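Local coordinates for protein aminotransferase (Bacillus subtilis, PDB 6L1O) that transfers amino groups with pyridoxal 5'-phosphate as cofactor and belongs to the pathway that makes the dipeptide antibiotic bacilysin, at residues Y108-C113 / Q259-F264; I120-N125 / E141-P146; A168-L173 / H202-F207. One frame throughout, in Å; residues are numbered along the deposited sequence.

Contact 1. Residues Y108-C113 / Q259-F264; sequences YVLTQC and QAVNEF
Phe264 holds CG anti to its backbone N (chi1 -173°) and reaches across to 108-113, where Cys113, with SG beside its own backbone N (chi1 -71°), meets it. The result is knobs-into-holes packing of helix 255-266 on helix 103-114: the phenyl group is the knob, and Tyr108, Val109, Gln112 and Cys113, two neighbouring pairs of residues one helical turn apart, are the hole. The two axes come within 9.4 Å and cross at 106°. A large apolar ring fills the four-residue hole. Phe264 CE1 lies 3.8 Å from Gln112 CB, while Phe264 CD2 is 4.0 Å from Val109 CG1. At the ring's outer end, Phe264 CZ lies 4.1 Å from Tyr108 CE2, the two side chains crossing at about a right angle. Cys113 SG sits obliquely to the phenyl ring, 5.2 Å from its centroid, in a sulfur-aromatic contact.

Beside this knob, branched aliphatics complete the buried seam: Val261 CG2 is 3.8 Å from Leu110 CD2, and Val261 also packs on strand 97-100. Tyr108 OH is hydrogen-bonded to Tyr108 OH of the second subunit, and Phe264 packs on Met137 of that subunit, which places the helix pair at the dimer interface. Small residues suit the closest backbone approach: Cys113 CB is 4.2 Å from Ala260 CB, and Cys113 SG lies 3.5 Å from Ala260 O, the carbonyl that accepts the helical bond from Phe264 N.

Contact 2. Residues I120-N125 / E141-P146; sequences IALVPN and ELYEMP
Leu122 and Tyr143 lie side by side and point the same way, with Leu122 CD2 3.5 Å from Tyr143 CD2. The same face carries Ile120, whose CG2 branch is 3.7 Å from Tyr143 CB, and Met145, whose SD is 4.0 Å from Leu122 CB. Unbranched and flexible, Met145 bends at chi3 (-72°), and its CE comes 3.9 Å from Pro124 CD; the same side chain also covers Met171 and Leu173 of strand 168-174. On the other face Val123 CG2 meets Leu142 CD1 at 3.7 Å; helix 130-137 covers this face and touches Ala121, Val123 and Leu142.

That helix is the connection of a beta-alpha-beta crossover, and the strands it joins run parallel, with a twist of 41° between them. Five backbone hydrogen bonds tie them, from Ala121 N to Glu141 O (2.7 Å) through to Asn125 N to Met145 O. Pro124, lacking an N-H, costs this pairing nothing, because its nitrogen faces strand 168-174 instead.

Outermost in the sheet within this chain, 141-146 can afford acidic residues. The extended Glu141 runs alongside Ile120, and its carboxylate end comes closest, OE1 3.3 Å from Ile120 CG1. Glu144 OE1 takes a weak hydrogen bond of 3.0 Å from Asn125 ND2, the amide and carboxylate planes 82° apart; Asn125 is held further by Asn361 N at OD1 and Ser360 OG at ND2.

Contact 3. Residues A168-L173 / H202-F207; sequences AKLMFL and HLIHDF. With PLP (pyridoxal-5'-phosphate), chain E.
Met171 and Leu203 lie side by side in the tight part of this contact, between neighbouring parallel strands that helix 186-199 joins as a beta-alpha-beta unit of the large sheet. Met171 bends at chi3 (68°), and its CE closes to 3.5 Å from Leu203 CG, tighter than usual for two carbons; Leu173 CD1 adds a contact at 3.8 Å to Leu203 CD2. On the other face Ile204 CB lies 3.9 Å from Phe172 CD1. Branched and aromatic side chains suit this interior, where helix 103-114 covers Phe172 and Ile204.

Packing is looser at the start of the strands, where the partly exposed Lys169 bonds through NZ to Asn200 O. The Lys169 carbonyl is gripped twice by His202, from the backbone N at 2.9 Å and, weakly, from ND1 at 3.0 Å, with Lys169 O near the ring plane. His202 NE2 meanwhile is hydrogen-bonded to Thr4 N of the second subunit.

At the far end, Asp206 N bonds to Leu173 O in a nearly straight 172° link. An aspartate facing the pyridine nitrogen is characteristic of fold-type I aminotransferases and would favour a protonated N1: Asp206 OD2 is hydrogen-bonded to Tyr131 OH and lies 2.5 Å from PLP N1.

How the contacts relate
Along the chain segment 108-113, on helix 103-114, comes first, both strand pairs follow, and 259-264 returns to close contact 1 around them. Contacts 2 and 3, with centres 10 Å apart, are consecutive parts of one seven-stranded mixed sheet: strands 120-125 and 168-174 are neighbours, probably hydrogen-bonded from Leu122 N to Leu170 O. Contact 1, its centre 14 Å from contact 3 and 20 Å from contact 2, lies against the sheet; Thr111 CG2 packs 3.6 Å from Phe172 CZ, and Leu110 CD1 on Ile204. Through Asp206 contact 3 also reaches PLP; contacts 1 and 3 both touch the second subunit.

Contact 1. Residues Y108-C113 / Q259-F264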
loop_
_atom_site.group_PDB
_atom_site.type_symbol
_atom_site.label_atom_id
_atom_site.label_comp_id
_atom_site.label_asym_id
_atom_site.label_seq_id
_atom_site.Cartn_x
_atom_site.Cartn_y
_atom_site.Cartn_z
ATOM N N TYR B 108 9.245 -3.213 -0.706
ATOM C CA TYR B 108 8.631 -4.417 -0.139
ATOM C C TYR B 108 8.136 -5.340 -1.267
ATOM O O TYR B 108 8.418 -6.536 -1.266
ATOM C CB TYR B 108 7.488 -4.072 0.807
ATOM C CG TYR B 108 6.671 -5.260 1.196
ATOM C CD1 TYR B 108 7.135 -6.140 2.179
ATOM C CD2 TYR B 108 5.415 -5.511 0.623
ATOM C CE1 TYR B 108 6.421 -7.248 2.551
ATOM C CE2 TYR B 108 4.665 -6.653 1.007
ATOM C CZ TYR B 108 5.188 -7.499 1.985
ATOM O OH TYR B 108 4.522 -8.598 2.385
ATOM N N VAL B 109 7.402 -4.768 -2.204
ATOM C CA VAL B 109 6.826 -5.558 -3.345
ATOM C C VAL B 109 7.952 -6.188 -4.164
ATOM O O VAL B 109 7.888 -7.356 -4.522
ATOM C CB VAL B 109 5.910 -4.686 -4.199
ATOM C CG1 VAL B 109 5.449 -5.406 -5.479
ATOM C CG2 VAL B 109 4.729 -4.197 -3.383
ATOM N N LEU B 110 9.010 -5.418 -4.424
ATOM C CA LEU B 110 10.076 -5.874 -5.265
ATOM C C LEU B 110 10.798 -7.029 -4.624
ATOM O O LEU B 110 11.035 -8.034 -5.294
ATOM C CB LEU B 110 11.040 -4.750 -5.638
ATOM C CG LEU B 110 10.556 -3.754 -6.702
ATOM C CD1 LEU B 110 11.419 -2.485 -6.703
ATOM C CD2 LEU B 110 10.555 -4.375 -8.057
ATOM N N THR B 111 11.065 -6.950 -3.333
ATOM C CA THR B 111 11.685 -8.081 -2.622
ATOM C C THR B 111 10.823 -9.308 -2.493
ATOM O O THR B 111 11.322 -10.434 -2.568
ATOM C CB THR B 111 12.235 -7.659 -1.254
ATOM O OG1 THR B 111 11.180 -7.121 -0.436
ATOM C CG2 THR B 111 13.314 -6.620 -1.430
ATOM N N GLN B 112 9.522 -9.131 -2.285
ATOM C CA GLN B 112 8.610 -10.254 -2.288
ATOM C C GLN B 112 8.547 -10.944 -3.647
ATOM O O GLN B 112 8.401 -12.190 -3.728
ATOM C CB GLN B 112 7.193 -9.841 -1.832
ATOM C CG GLN B 112 7.119 -9.448 -0.356
ATOM C CD GLN B 112 7.119 -10.689 0.542
ATOM O OE1 GLN B 112 6.442 -11.680 0.232
ATOM N NE2 GLN B 112 7.824 -10.629 1.640
ATOM N N CYS B 113 8.649 -10.169 -4.713
ATOM C CA CYS B 113 8.653 -10.702 -6.087
ATOM C C CYS B 113 9.941 -11.395 -6.528
ATOM O O CYS B 113 9.906 -12.240 -7.426
ATOM C CB CYS B 113 8.377 -9.617 -7.097
ATOM S SG CYS B 113 6.716 -9.036 -7.061
ATOM N N GLN B 259 6.207 -7.527 -14.760
ATOM C CA GLN B 259 5.097 -8.487 -14.785
ATOM C C GLN B 259 4.884 -9.151 -13.437
ATOM O O GLN B 259 3.762 -9.310 -13.008
ATOM C CB GLN B 259 5.361 -9.547 -15.854
ATOM C CG GLN B 259 4.212 -10.516 -16.058
ATOM C CD GLN B 259 4.658 -11.775 -16.815
ATOM O OE1 GLN B 259 5.697 -11.796 -17.485
ATOM N NE2 GLN B 259 3.877 -12.847 -16.691
ATOM N N ALA B 260 5.964 -9.534 -12.763
ATOM C CA ALA B 260 5.862 -10.142 -11.436
ATOM C C ALA B 260 5.267 -9.151 -10.435
ATOM O O ALA B 260 4.380 -9.495 -9.658
ATOM C CB ALA B 260 7.208 -10.608 -10.971
ATOM N N VAL B 261 5.725 -7.895 -10.507
ATOM C CA VAL B 261 5.150 -6.820 -9.690
ATOM C C VAL B 261 3.672 -6.703 -9.896
ATOM O O VAL B 261 2.902 -6.655 -8.939
ATOM C CB VAL B 261 5.816 -5.460 -10.007
ATOM C CG1 VAL B 261 5.071 -4.346 -9.279
ATOM C CG2 VAL B 261 7.278 -5.494 -9.589
ATOM N N ASN B 262 3.261 -6.664 -11.157
ATOM C CA ASN B 262 1.889 -6.515 -11.516
ATOM C C ASN B 262 1.040 -7.676 -11.046
ATOM O O ASN B 262 -0.046 -7.493 -10.555
ATOM C CB ASN B 262 1.751 -6.376 -13.028
ATOM C CG ASN B 262 2.060 -4.980 -13.548
ATOM O OD1 ASN B 262 2.006 -3.976 -12.833
ATOM N ND2 ASN B 262 2.296 -4.915 -14.837
ATOM N N GLU B 263 1.579 -8.890 -11.136
ATOM C CA GLU B 263 0.872 -10.038 -10.611
ATOM C C GLU B 263 0.613 -9.961 -9.107
ATOM O O GLU B 263 -0.506 -10.153 -8.653
ATOM C CB GLU B 263 1.605 -11.314 -11.035
ATOM C CG GLU B 263 1.381 -11.574 -12.564
ATOM C CD GLU B 263 2.314 -12.618 -13.188
ATOM O OE1 GLU B 263 2.975 -13.369 -12.467
ATOM O OE2 GLU B 263 2.412 -12.691 -14.424
ATOM N N PHE B 264 1.647 -9.656 -8.340
ATOM C CA PHE B 264 1.542 -9.447 -6.912
ATOM C C PHE B 264 0.534 -8.394 -6.575
ATOM O O PHE B 264 -0.392 -8.569 -5.814
ATOM C CB PHE B 264 2.917 -9.030 -6.335
ATOM C CG PHE B 264 2.942 -8.962 -4.835
ATOM C CD1 PHE B 264 3.455 -9.992 -4.064
ATOM C CD2 PHE B 264 2.518 -7.809 -4.187
ATOM C CE1 PHE B 264 3.454 -9.909 -2.653
ATOM C CE2 PHE B 264 2.533 -7.729 -2.815
ATOM C CZ PHE B 264 2.997 -8.761 -2.050
#

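Contact 2. Residues I120-N125 / E141-P146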
loop_
_atom_site.group_PDB
_atom_site.type_symbol
_atom_site.label_atom_id
_atom_site.label_comp_id
_atom_site.label_asym_id
_atom_site.label_seq_id
_atom_site.Cartn_x
_atom_site.Cartn_y
_atom_site.Cartn_z
ATOM N N ILE B 120 20.060 -15.018 -0.843
ATOM C CA ILE B 120 20.901 -13.952 -0.345
ATOM C C ILE B 120 20.542 -12.677 -1.086
ATOM O O ILE B 120 20.339 -12.705 -2.300
ATOM C CB ILE B 120 22.405 -14.278 -0.508
ATOM C CG1 ILE B 120 22.840 -15.165 0.662
ATOM C CG2 ILE B 120 23.256 -13.012 -0.558
ATOM C CD1 ILE B 120 24.208 -15.805 0.536
ATOM N N ALA B 121 20.488 -11.561 -0.349
ATOM C CA ALA B 121 20.397 -10.224 -0.946
ATOM C C ALA B 121 21.707 -9.464 -0.633
ATOM O O ALA B 121 22.149 -9.434 0.510
ATOM C CB ALA B 121 19.197 -9.477 -0.406
ATOM N N LEU B 122 22.320 -8.931 -1.662
ATOM C CA LEU B 122 23.490 -8.100 -1.530
ATOM C C LEU B 122 23.074 -6.646 -1.218
ATOM O O LEU B 122 22.381 -6.028 -2.051
ATOM C CB LEU B 122 24.287 -8.120 -2.817
ATOM C CG LEU B 122 24.877 -9.484 -3.237
ATOM C CD1 LEU B 122 25.259 -9.474 -4.699
ATOM C CD2 LEU B 122 26.056 -9.772 -2.357
ATOM N N VAL B 123 23.522 -6.126 -0.073
ATOM C CA VAL B 123 23.120 -4.829 0.415
ATOM C C VAL B 123 24.332 -3.975 0.781
ATOM O O VAL B 123 25.241 -4.439 1.462
ATOM C CB VAL B 123 22.211 -4.940 1.676
ATOM C CG1 VAL B 123 21.844 -3.576 2.229
ATOM C CG2 VAL B 123 20.938 -5.691 1.359
ATOM N N PRO B 124 24.339 -2.704 0.338
ATOM C CA PRO B 124 25.470 -1.817 0.682
ATOM C C PRO B 124 25.539 -1.459 2.156
ATOM O O PRO B 124 24.522 -1.325 2.861
ATOM C CB PRO B 124 25.232 -0.575 -0.234
ATOM C CG PRO B 124 23.806 -0.595 -0.480
ATOM C CD PRO B 124 23.394 -2.034 -0.573
ATOM N N ASN B 125 26.776 -1.284 2.639
ATOM C CA ASN B 125 27.049 -0.878 4.027
ATOM C C ASN B 125 28.090 0.249 3.897
ATOM O O ASN B 125 29.248 -0.007 3.535
ATOM C CB ASN B 125 27.532 -2.075 4.856
ATOM C CG ASN B 125 27.893 -1.736 6.270
ATOM O OD1 ASN B 125 27.752 -0.621 6.737
ATOM N ND2 ASN B 125 28.403 -2.724 6.984
ATOM N N GLU B 141 18.488 -13.888 3.384
ATOM C CA GLU B 141 19.729 -13.588 4.098
ATOM C C GLU B 141 20.429 -12.371 3.494
ATOM O O GLU B 141 20.446 -12.200 2.305
ATOM C CB GLU B 141 20.673 -14.787 4.012
ATOM C CG GLU B 141 22.017 -14.588 4.720
ATOM C CD GLU B 141 23.072 -15.608 4.296
ATOM O OE1 GLU B 141 22.728 -16.633 3.633
ATOM O OE2 GLU B 141 24.250 -15.376 4.638
ATOM N N LEU B 142 21.018 -11.545 4.340
ATOM C CA LEU B 142 21.745 -10.379 3.888
ATOM C C LEU B 142 23.251 -10.637 3.783
ATOM O O LEU B 142 23.846 -11.244 4.685
ATOM C CB LEU B 142 21.443 -9.239 4.849
ATOM C CG LEU B 142 22.290 -7.986 4.719
ATOM C CD1 LEU B 142 21.406 -6.756 4.842
ATOM C CD2 LEU B 142 23.384 -7.978 5.780
ATOM N N TYR B 143 23.847 -10.201 2.677
ATOM C CA TYR B 143 25.293 -10.186 2.509
ATOM C C TYR B 143 25.735 -8.759 2.210
ATOM O O TYR B 143 25.275 -8.162 1.244
ATOM C CB TYR B 143 25.721 -11.158 1.405
ATOM C CG TYR B 143 27.221 -11.289 1.246
ATOM C CD1 TYR B 143 27.938 -12.305 1.915
ATOM C CD2 TYR B 143 27.951 -10.385 0.466
ATOM C CE1 TYR B 143 29.336 -12.421 1.781
ATOM C CE2 TYR B 143 29.353 -10.490 0.351
ATOM C CZ TYR B 143 30.030 -11.509 1.001
ATOM O OH TYR B 143 31.403 -11.623 0.854
ATOM N N GLU B 144 26.647 -8.221 3.027
ATOM C CA GLU B 144 27.091 -6.815 2.913
ATOM C C GLU B 144 28.083 -6.512 1.785
ATOM O O GLU B 144 29.014 -7.285 1.526
ATOM C CB GLU B 144 27.642 -6.349 4.237
ATOM C CG GLU B 144 26.615 -6.318 5.334
ATOM C CD GLU B 144 27.165 -5.938 6.689
ATOM O OE1 GLU B 144 28.381 -5.692 6.814
ATOM O OE2 GLU B 144 26.372 -5.864 7.656
ATOM N N MET B 145 27.853 -5.410 1.073
ATOM C CA MET B 145 28.831 -4.846 0.167
ATOM C C MET B 145 29.348 -3.556 0.789
ATOM O O MET B 145 28.628 -2.583 0.860
ATOM C CB MET B 145 28.262 -4.572 -1.207
ATOM C CG MET B 145 27.533 -5.731 -1.883
ATOM S SD MET B 145 26.987 -5.220 -3.530
ATOM C CE MET B 145 25.657 -4.109 -3.057
ATOM N N PRO B 146 30.608 -3.554 1.280
ATOM C CA PRO B 146 31.083 -2.371 1.988
ATOM C C PRO B 146 31.382 -1.191 1.048
ATOM O O PRO B 146 31.937 -1.352 -0.054
ATOM C CB PRO B 146 32.336 -2.871 2.694
ATOM C CG PRO B 146 32.796 -4.004 1.902
ATOM C CD PRO B 146 31.565 -4.683 1.392
#

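Contact 3. Residues A168-L173 / H202-F207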
loop_
_atom_site.group_PDB
_atom_site.type_symbol
_atom_site.label_atom_id
_atom_site.label_comp_id
_atom_site.label_asym_id
_atom_site.label_seq_id
_atom_site.Cartn_x
_atom_site.Cartn_y
_atom_site.Cartn_z
ATOM N N ALA B 168 22.933 -15.664 -4.179
ATOM C CA ALA B 168 22.638 -14.219 -4.358
ATOM C C ALA B 168 21.660 -13.975 -5.489
ATOM O O ALA B 168 21.949 -14.187 -6.626
ATOM C CB ALA B 168 23.903 -13.429 -4.567
ATOM N N LYS B 169 20.454 -13.531 -5.145
ATOM C CA LYS B 169 19.407 -13.310 -6.159
ATOM C C LYS B 169 18.983 -11.871 -6.369
ATOM O O LYS B 169 18.341 -11.558 -7.364
ATOM C CB LYS B 169 18.220 -14.161 -5.845
ATOM C CG LYS B 169 18.502 -15.653 -5.863
ATOM C CD LYS B 169 19.102 -16.181 -7.181
ATOM C CE LYS B 169 18.125 -16.045 -8.368
ATOM N NZ LYS B 169 18.832 -15.759 -9.675
ATOM N N LEU B 170 19.420 -10.985 -5.487
ATOM C CA LEU B 170 19.048 -9.584 -5.572
ATOM C C LEU B 170 20.132 -8.719 -4.978
ATOM O O LEU B 170 20.717 -9.055 -3.960
ATOM C CB LEU B 170 17.755 -9.349 -4.848
ATOM C CG LEU B 170 17.181 -7.915 -5.002
ATOM C CD1 LEU B 170 15.773 -7.909 -5.543
ATOM C CD2 LEU B 170 17.242 -7.214 -3.694
ATOM N N MET B 171 20.386 -7.599 -5.638
ATOM C CA MET B 171 21.254 -6.596 -5.142
ATOM C C MET B 171 20.564 -5.206 -5.127
ATOM O O MET B 171 19.939 -4.846 -6.078
ATOM C CB MET B 171 22.480 -6.517 -6.060
ATOM C CG MET B 171 23.437 -5.355 -5.677
ATOM S SD MET B 171 24.935 -5.287 -6.662
ATOM C CE MET B 171 24.419 -4.861 -8.247
ATOM N N PHE B 172 20.800 -4.448 -4.074
ATOM C CA PHE B 172 20.439 -3.010 -4.004
ATOM C C PHE B 172 21.607 -2.089 -4.245
ATOM O O PHE B 172 22.697 -2.278 -3.683
ATOM C CB PHE B 172 19.857 -2.683 -2.613
ATOM C CG PHE B 172 18.482 -3.234 -2.388
ATOM C CD1 PHE B 172 17.423 -2.820 -3.180
ATOM C CD2 PHE B 172 18.245 -4.111 -1.355
ATOM C CE1 PHE B 172 16.132 -3.339 -2.982
ATOM C CE2 PHE B 172 16.967 -4.602 -1.119
ATOM C CZ PHE B 172 15.918 -4.205 -1.916
ATOM N N LEU B 173 21.387 -1.046 -5.042
ATOM C CA LEU B 173 22.303 0.035 -5.141
ATOM C C LEU B 173 21.503 1.362 -5.030
ATOM O O LEU B 173 20.354 1.408 -5.405
ATOM C CB LEU B 173 23.043 -0.035 -6.486
ATOM C CG LEU B 173 23.880 -1.288 -6.759
ATOM C CD1 LEU B 173 24.287 -1.299 -8.234
ATOM C CD2 LEU B 173 25.063 -1.325 -5.848
ATOM N N HIS B 202 19.252 -10.179 -9.697
ATOM C CA HIS B 202 18.334 -9.105 -10.004
ATOM C C HIS B 202 18.813 -7.808 -9.329
ATOM O O HIS B 202 19.040 -7.769 -8.113
ATOM C CB HIS B 202 16.935 -9.430 -9.530
ATOM C CG HIS B 202 16.349 -10.662 -10.148
ATOM N ND1 HIS B 202 16.156 -11.831 -9.439
ATOM C CD2 HIS B 202 15.898 -10.898 -11.391
ATOM C CE1 HIS B 202 15.625 -12.741 -10.234
ATOM N NE2 HIS B 202 15.419 -12.180 -11.412
ATOM N N LEU B 203 18.899 -6.758 -10.114
ATOM C CA LEU B 203 19.471 -5.483 -9.657
ATOM C C LEU B 203 18.384 -4.398 -9.499
ATOM O O LEU B 203 17.748 -4.063 -10.456
ATOM C CB LEU B 203 20.513 -5.031 -10.658
ATOM C CG LEU B 203 21.627 -4.085 -10.187
ATOM C CD1 LEU B 203 22.672 -3.898 -11.285
ATOM C CD2 LEU B 203 21.067 -2.731 -9.734
ATOM N N ILE B 204 18.201 -3.873 -8.287
ATOM C CA ILE B 204 17.259 -2.810 -8.058
ATOM C C ILE B 204 18.048 -1.562 -7.741
ATOM O O ILE B 204 18.763 -1.515 -6.727
ATOM C CB ILE B 204 16.249 -3.109 -6.915
ATOM C CG1 ILE B 204 15.357 -4.345 -7.247
ATOM C CG2 ILE B 204 15.344 -1.908 -6.597
ATOM C CD1 ILE B 204 14.684 -4.300 -8.617
ATOM N N HIS B 205 17.900 -0.538 -8.588
ATOM C CA HIS B 205 18.584 0.710 -8.275
ATOM C C HIS B 205 17.605 1.693 -7.663
ATOM O O HIS B 205 16.547 1.959 -8.264
ATOM C CB HIS B 205 19.212 1.310 -9.508
ATOM C CG HIS B 205 19.915 2.598 -9.236
ATOM N ND1 HIS B 205 19.547 3.780 -9.823
ATOM C CD2 HIS B 205 20.902 2.895 -8.375
ATOM C CE1 HIS B 205 20.297 4.749 -9.361
ATOM N NE2 HIS B 205 21.131 4.237 -8.480
ATOM N N ASP B 206 17.958 2.231 -6.513
ATOM C CA ASP B 206 17.101 3.134 -5.769
ATOM C C ASP B 206 17.507 4.566 -6.225
ATOM O O ASP B 206 18.585 5.066 -5.858
ATOM C CB ASP B 206 17.286 2.909 -4.262
ATOM C CG ASP B 206 16.351 3.735 -3.396
ATOM O OD1 ASP B 206 15.644 4.632 -3.914
ATOM O OD2 ASP B 206 16.325 3.498 -2.162
ATOM N N PHE B 207 16.639 5.205 -6.991
ATOM C CA PHE B 207 16.935 6.478 -7.603
ATOM C C PHE B 207 16.145 7.625 -6.922
ATOM O O PHE B 207 15.799 8.598 -7.549
ATOM C CB PHE B 207 16.672 6.381 -9.124
ATOM C CG PHE B 207 17.455 7.316 -9.993
ATOM C CD1 PHE B 207 18.728 7.741 -9.662
ATOM C CD2 PHE B 207 16.940 7.712 -11.244
ATOM C CE1 PHE B 207 19.465 8.531 -10.494
ATOM C CE2 PHE B 207 17.698 8.515 -12.107
ATOM C CZ PHE B 207 18.968 8.923 -11.743
HETATM N N1 PLP E . 15.240 5.387 -0.916
HETATM C C2 PLP E . 16.038 6.143 -0.141
HETATM C C2A PLP E . 17.481 5.791 0.077
HETATM C C3 PLP E . 15.492 7.258 0.598
HETATM O O3 PLP E . 16.207 8.029 1.425
HETATM C C4 PLP E . 14.127 7.556 0.350
HETATM C C4A PLP E . 13.520 8.464 1.390
HETATM C C5 PLP E . 13.327 6.699 -0.516
HETATM C C6 PLP E . 13.960 5.643 -1.153
HETATM C C5A PLP E . 11.902 7.007 -0.870
HETATM O O4P PLP E . 11.000 6.962 0.147
HETATM P P PLP E . 9.402 7.040 -0.189
HETATM O O1P PLP E . 8.825 5.844 0.480
HETATM O O2P PLP E . 9.155 7.133 -1.680
HETATM O O3P PLP E . 8.964 8.324 0.458
#